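PDB 7D6V: succinate dehydrogenase subunit A from Mycolicibacterium smegmatis, which probably oxidises succinate to fumarate at its bound FAD, as the flavoprotein subunit of a membrane-bound succinate dehydrogenase that passes the electrons on toward quinone. Local coordinates for residues E244-H249 and H388-G393. Sequence-based numbering, arbitrary orientation.
Sequences EFIQFH and HYVMGG. With FAD (flavin-adenine dinucleotide), chain D.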
loop_
_atom_site.group_PDB
_atom_site.type_symbol
_atom_site.label_atom_id
_atom_site.label_comp_id
_atom_site.label_asym_id
_atom_site.label_seq_id
_atom_site.Cartn_x
_atom_site.Cartn_y
_atom_site.Cartn_z
ATOM N N GLU A 244 -13.907 18.118 -21.832
ATOM C CA GLU A 244 -14.552 17.049 -22.579
ATOM C C GLU A 244 -13.628 15.872 -22.845
ATOM O O GLU A 244 -14.065 14.884 -23.441
ATOM C CB GLU A 244 -15.085 17.586 -23.910
ATOM C CG GLU A 244 -14.006 18.000 -24.893
ATOM C CD GLU A 244 -13.539 19.430 -24.698
ATOM O OE1 GLU A 244 -13.374 19.860 -23.540
ATOM O OE2 GLU A 244 -13.332 20.129 -25.709
ATOM N N PHE A 245 -12.373 15.949 -22.424
ATOM C CA PHE A 245 -11.384 14.914 -22.702
ATOM C C PHE A 245 -11.179 14.100 -21.433
ATOM O O PHE A 245 -10.445 14.503 -20.529
ATOM C CB PHE A 245 -10.089 15.537 -23.204
ATOM C CG PHE A 245 -10.202 16.096 -24.584
ATOM C CD1 PHE A 245 -10.228 17.458 -24.792
ATOM C CD2 PHE A 245 -10.304 15.255 -25.673
ATOM C CE1 PHE A 245 -10.347 17.970 -26.058
ATOM C CE2 PHE A 245 -10.419 15.761 -26.942
ATOM C CZ PHE A 245 -10.439 17.119 -27.136
ATOM N N ILE A 246 -11.833 12.946 -21.377
ATOM C CA ILE A 246 -11.770 12.041 -20.240
ATOM C C ILE A 246 -11.344 10.679 -20.756
ATOM O O ILE A 246 -11.878 10.197 -21.760
ATOM C CB ILE A 246 -13.122 11.956 -19.508
ATOM C CG1 ILE A 246 -13.435 13.281 -18.818
ATOM C CG2 ILE A 246 -13.120 10.819 -18.507
ATOM C CD1 ILE A 246 -14.804 13.335 -18.211
ATOM N N GLN A 247 -10.376 10.068 -20.085
ATOM C CA GLN A 247 -9.938 8.733 -20.455
ATOM C C GLN A 247 -10.924 7.706 -19.919
ATOM O O GLN A 247 -11.231 7.687 -18.722
ATOM C CB GLN A 247 -8.533 8.461 -19.933
ATOM C CG GLN A 247 -7.882 7.252 -20.569
ATOM C CD GLN A 247 -6.379 7.344 -20.583
ATOM O OE1 GLN A 247 -5.796 8.082 -21.375
ATOM N NE2 GLN A 247 -5.738 6.604 -19.691
ATOM N N PHE A 248 -11.442 6.875 -20.813
ATOM C CA PHE A 248 -12.273 5.740 -20.452
ATOM C C PHE A 248 -11.578 4.470 -20.906
ATOM O O PHE A 248 -11.146 4.374 -22.059
ATOM C CB PHE A 248 -13.650 5.819 -21.104
ATOM C CG PHE A 248 -14.503 6.950 -20.621
ATOM C CD1 PHE A 248 -14.578 8.128 -21.340
ATOM C CD2 PHE A 248 -15.264 6.823 -19.476
ATOM C CE1 PHE A 248 -15.371 9.166 -20.909
ATOM C CE2 PHE A 248 -16.061 7.859 -19.041
ATOM C CZ PHE A 248 -16.116 9.030 -19.758
ATOM N N HIS A 249 -11.466 3.523 -20.022
ATOM C CA HIS A 249 -11.057 2.203 -20.475
ATOM C C HIS A 249 -12.291 1.377 -20.813
ATOM O O HIS A 249 -13.184 1.238 -19.970
ATOM C CB HIS A 249 -10.226 1.495 -19.419
ATOM C CG HIS A 249 -9.498 0.297 -19.938
ATOM N ND1 HIS A 249 -8.577 0.372 -20.960
ATOM C CD2 HIS A 249 -9.557 -1.006 -19.580
ATOM C CE1 HIS A 249 -8.101 -0.833 -21.210
ATOM N NE2 HIS A 249 -8.679 -1.688 -20.385
ATOM N N HIS A 388 -11.337 6.702 -15.994
ATOM C CA HIS A 388 -10.020 6.560 -15.390
ATOM C C HIS A 388 -9.344 7.889 -15.098
ATOM O O HIS A 388 -8.915 8.125 -13.963
ATOM C CB HIS A 388 -9.126 5.712 -16.306
ATOM C CG HIS A 388 -7.801 5.363 -15.706
ATOM N ND1 HIS A 388 -7.680 4.709 -14.500
ATOM C CD2 HIS A 388 -6.540 5.579 -16.145
ATOM C CE1 HIS A 388 -6.401 4.537 -14.223
ATOM N NE2 HIS A 388 -5.689 5.057 -15.205
ATOM N N TYR A 389 -9.236 8.770 -16.089
ATOM C CA TYR A 389 -8.424 9.970 -15.979
ATOM C C TYR A 389 -9.115 11.107 -16.712
ATOM O O TYR A 389 -9.835 10.886 -17.687
ATOM C CB TYR A 389 -7.023 9.733 -16.564
ATOM C CG TYR A 389 -6.024 10.843 -16.329
ATOM C CD1 TYR A 389 -5.852 11.860 -17.256
ATOM C CD2 TYR A 389 -5.228 10.852 -15.196
ATOM C CE1 TYR A 389 -4.932 12.863 -17.050
ATOM C CE2 TYR A 389 -4.309 11.851 -14.982
ATOM C CZ TYR A 389 -4.166 12.855 -15.910
ATOM O OH TYR A 389 -3.246 13.852 -15.698
ATOM N N VAL A 390 -8.895 12.328 -16.237
ATOM C CA VAL A 390 -9.404 13.525 -16.894
ATOM C C VAL A 390 -8.212 14.343 -17.373
ATOM O O VAL A 390 -7.342 14.717 -16.578
ATOM C CB VAL A 390 -10.336 14.339 -15.976
ATOM C CG1 VAL A 390 -9.646 14.748 -14.680
ATOM C CG2 VAL A 390 -10.870 15.555 -16.710
ATOM N N MET A 391 -8.154 14.589 -18.680
ATOM C CA MET A 391 -7.069 15.360 -19.270
ATOM C C MET A 391 -7.296 16.859 -19.179
ATOM O O MET A 391 -6.364 17.627 -19.436
ATOM C CB MET A 391 -6.875 14.951 -20.730
ATOM C CG MET A 391 -6.149 13.632 -20.907
ATOM S SD MET A 391 -7.229 12.220 -20.617
ATOM C CE MET A 391 -7.849 11.912 -22.259
ATOM N N GLY A 392 -8.503 17.293 -18.824
ATOM C CA GLY A 392 -8.779 18.697 -18.627
ATOM C C GLY A 392 -8.473 19.151 -17.215
ATOM O O GLY A 392 -8.091 18.373 -16.343
ATOM N N GLY A 393 -8.647 20.446 -16.995
ATOM C CA GLY A 393 -8.393 21.003 -15.683
ATOM C C GLY A 393 -8.197 22.504 -15.766
ATOM O O GLY A 393 -8.602 23.142 -16.732
HETATM P PA FAD D . -3.674 12.820 -5.879
HETATM O O1A FAD D . -2.397 12.478 -5.205
HETATM O O2A FAD D . -4.475 11.745 -6.505
HETATM O O5B FAD D . -4.614 13.498 -4.780
HETATM C C5B FAD D . -4.799 14.896 -4.656
HETATM C C4B FAD D . -4.801 15.287 -3.188
HETATM O O4B FAD D . -5.649 16.411 -2.976
HETATM C C3B FAD D . -5.317 14.214 -2.260
HETATM O O3B FAD D . -4.449 14.179 -1.137
HETATM C C2B FAD D . -6.660 14.721 -1.802
HETATM O O2B FAD D . -7.002 14.273 -0.497
HETATM C C1B FAD D . -6.445 16.205 -1.820
HETATM N N9A FAD D . -7.721 16.928 -1.929
HETATM C C8A FAD D . -8.628 16.799 -2.897
HETATM N N7A FAD D . -9.674 17.618 -2.682
HETATM C C5A FAD D . -9.438 18.286 -1.550
HETATM C C6A FAD D . -10.127 19.305 -0.745
HETATM N N6A FAD D . -11.321 19.796 -1.112
HETATM N N1A FAD D . -9.527 19.731 0.372
HETATM C C2A FAD D . -8.337 19.269 0.763
HETATM N N3A FAD D . -7.658 18.347 0.084
HETATM C C4A FAD D . -8.147 17.828 -1.059
HETATM N N1 FAD D . -0.668 7.313 -13.933
HETATM C C2 FAD D . 0.465 6.806 -14.458
HETATM O O2 FAD D . 1.253 7.577 -15.012
HETATM N N3 FAD D . 0.778 5.511 -14.412
HETATM C C4 FAD D . -0.019 4.618 -13.840
HETATM O O4 FAD D . 0.294 3.421 -13.809
HETATM C C4X FAD D . -1.282 5.078 -13.241
HETATM N N5 FAD D . -2.132 4.227 -12.645
HETATM C C5X FAD D . -3.272 4.682 -12.103
HETATM C C6 FAD D . -4.137 3.791 -11.490
HETATM C C7 FAD D . -5.316 4.247 -10.933
HETATM C C7M FAD D . -6.262 3.292 -10.269
HETATM C C8 FAD D . -5.651 5.685 -10.993
HETATM C C8M FAD D . -6.931 6.181 -10.388
HETATM C C9 FAD D . -4.791 6.580 -11.600
HETATM C C9A FAD D . -3.615 6.123 -12.158
HETATM N N10 FAD D . -2.745 7.026 -12.775
HETATM C C10 FAD D . -1.563 6.521 -13.324
HETATM C "C1'" FAD D . -3.049 8.451 -12.831
HETATM C "C2'" FAD D . -2.207 9.188 -11.796
HETATM O "O2'" FAD D . -2.057 8.390 -10.625
HETATM C "C3'" FAD D . -2.841 10.496 -11.358
HETATM O "O3'" FAD D . -2.877 11.377 -12.472
HETATM C "C4'" FAD D . -2.023 11.143 -10.252
HETATM O "O4'" FAD D . -1.981 10.283 -9.122
HETATM C "C5'" FAD D . -2.599 12.473 -9.808
HETATM O "O5'" FAD D . -1.889 12.877 -8.647
HETATM P P FAD D . -2.175 14.250 -7.890
HETATM O O1P FAD D . -1.013 14.506 -6.998
HETATM O O2P FAD D . -2.559 15.293 -8.877
HETATM O O3P FAD D . -3.477 13.958 -6.991
#
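A classic beta bulge, with H388 and Y389 opposite the single residue Q247, interrupts the antiparallel pairing of strands 246-249 and 388-390 beside the FAD pocket. Q247 O accepts the amide of H388, N to O 2.9 Å, and a weak second bond from Y389 N to Q247 O spans 3.5 Å. The ladder continues from Q247 N to Y389 O and from M391 N to F245 O, the latter 2.9 Å long. On one face of the sheet, I246 CG1 meets V390 CG2 at 4.0 Å, while I246 CG2 rests near Y389 O; V550 of helix 532-556 touches I246 as well. On the other face the CB atoms of Q247 and Y389 lie 3.9 Å apart. M391, bent at chi2 (78°) and chi3, brings SD and CE back over the backbone of I246 and Q247, with SD also at the edge of the Y389 ring. H388 has CG anti to its backbone N (chi1 -173°); its imidazole and the Q247 side chain lie side by side, pointing the same way. H388 CE1 reaches FAD C7 at 3.5 Å, at the benzenoid end of the isoalloxazine, and H388 ND1 is hydrogen-bonded to S220 OG. Y389 turns its CD2/CE2 edge to the ribityl O3', and R423 forms a cation-pi pair with this ring. Two consecutive bulge residues thus both line the flavin pocket in the FAD-binding domain of this succinate dehydrogenase/fumarate reductase flavoprotein.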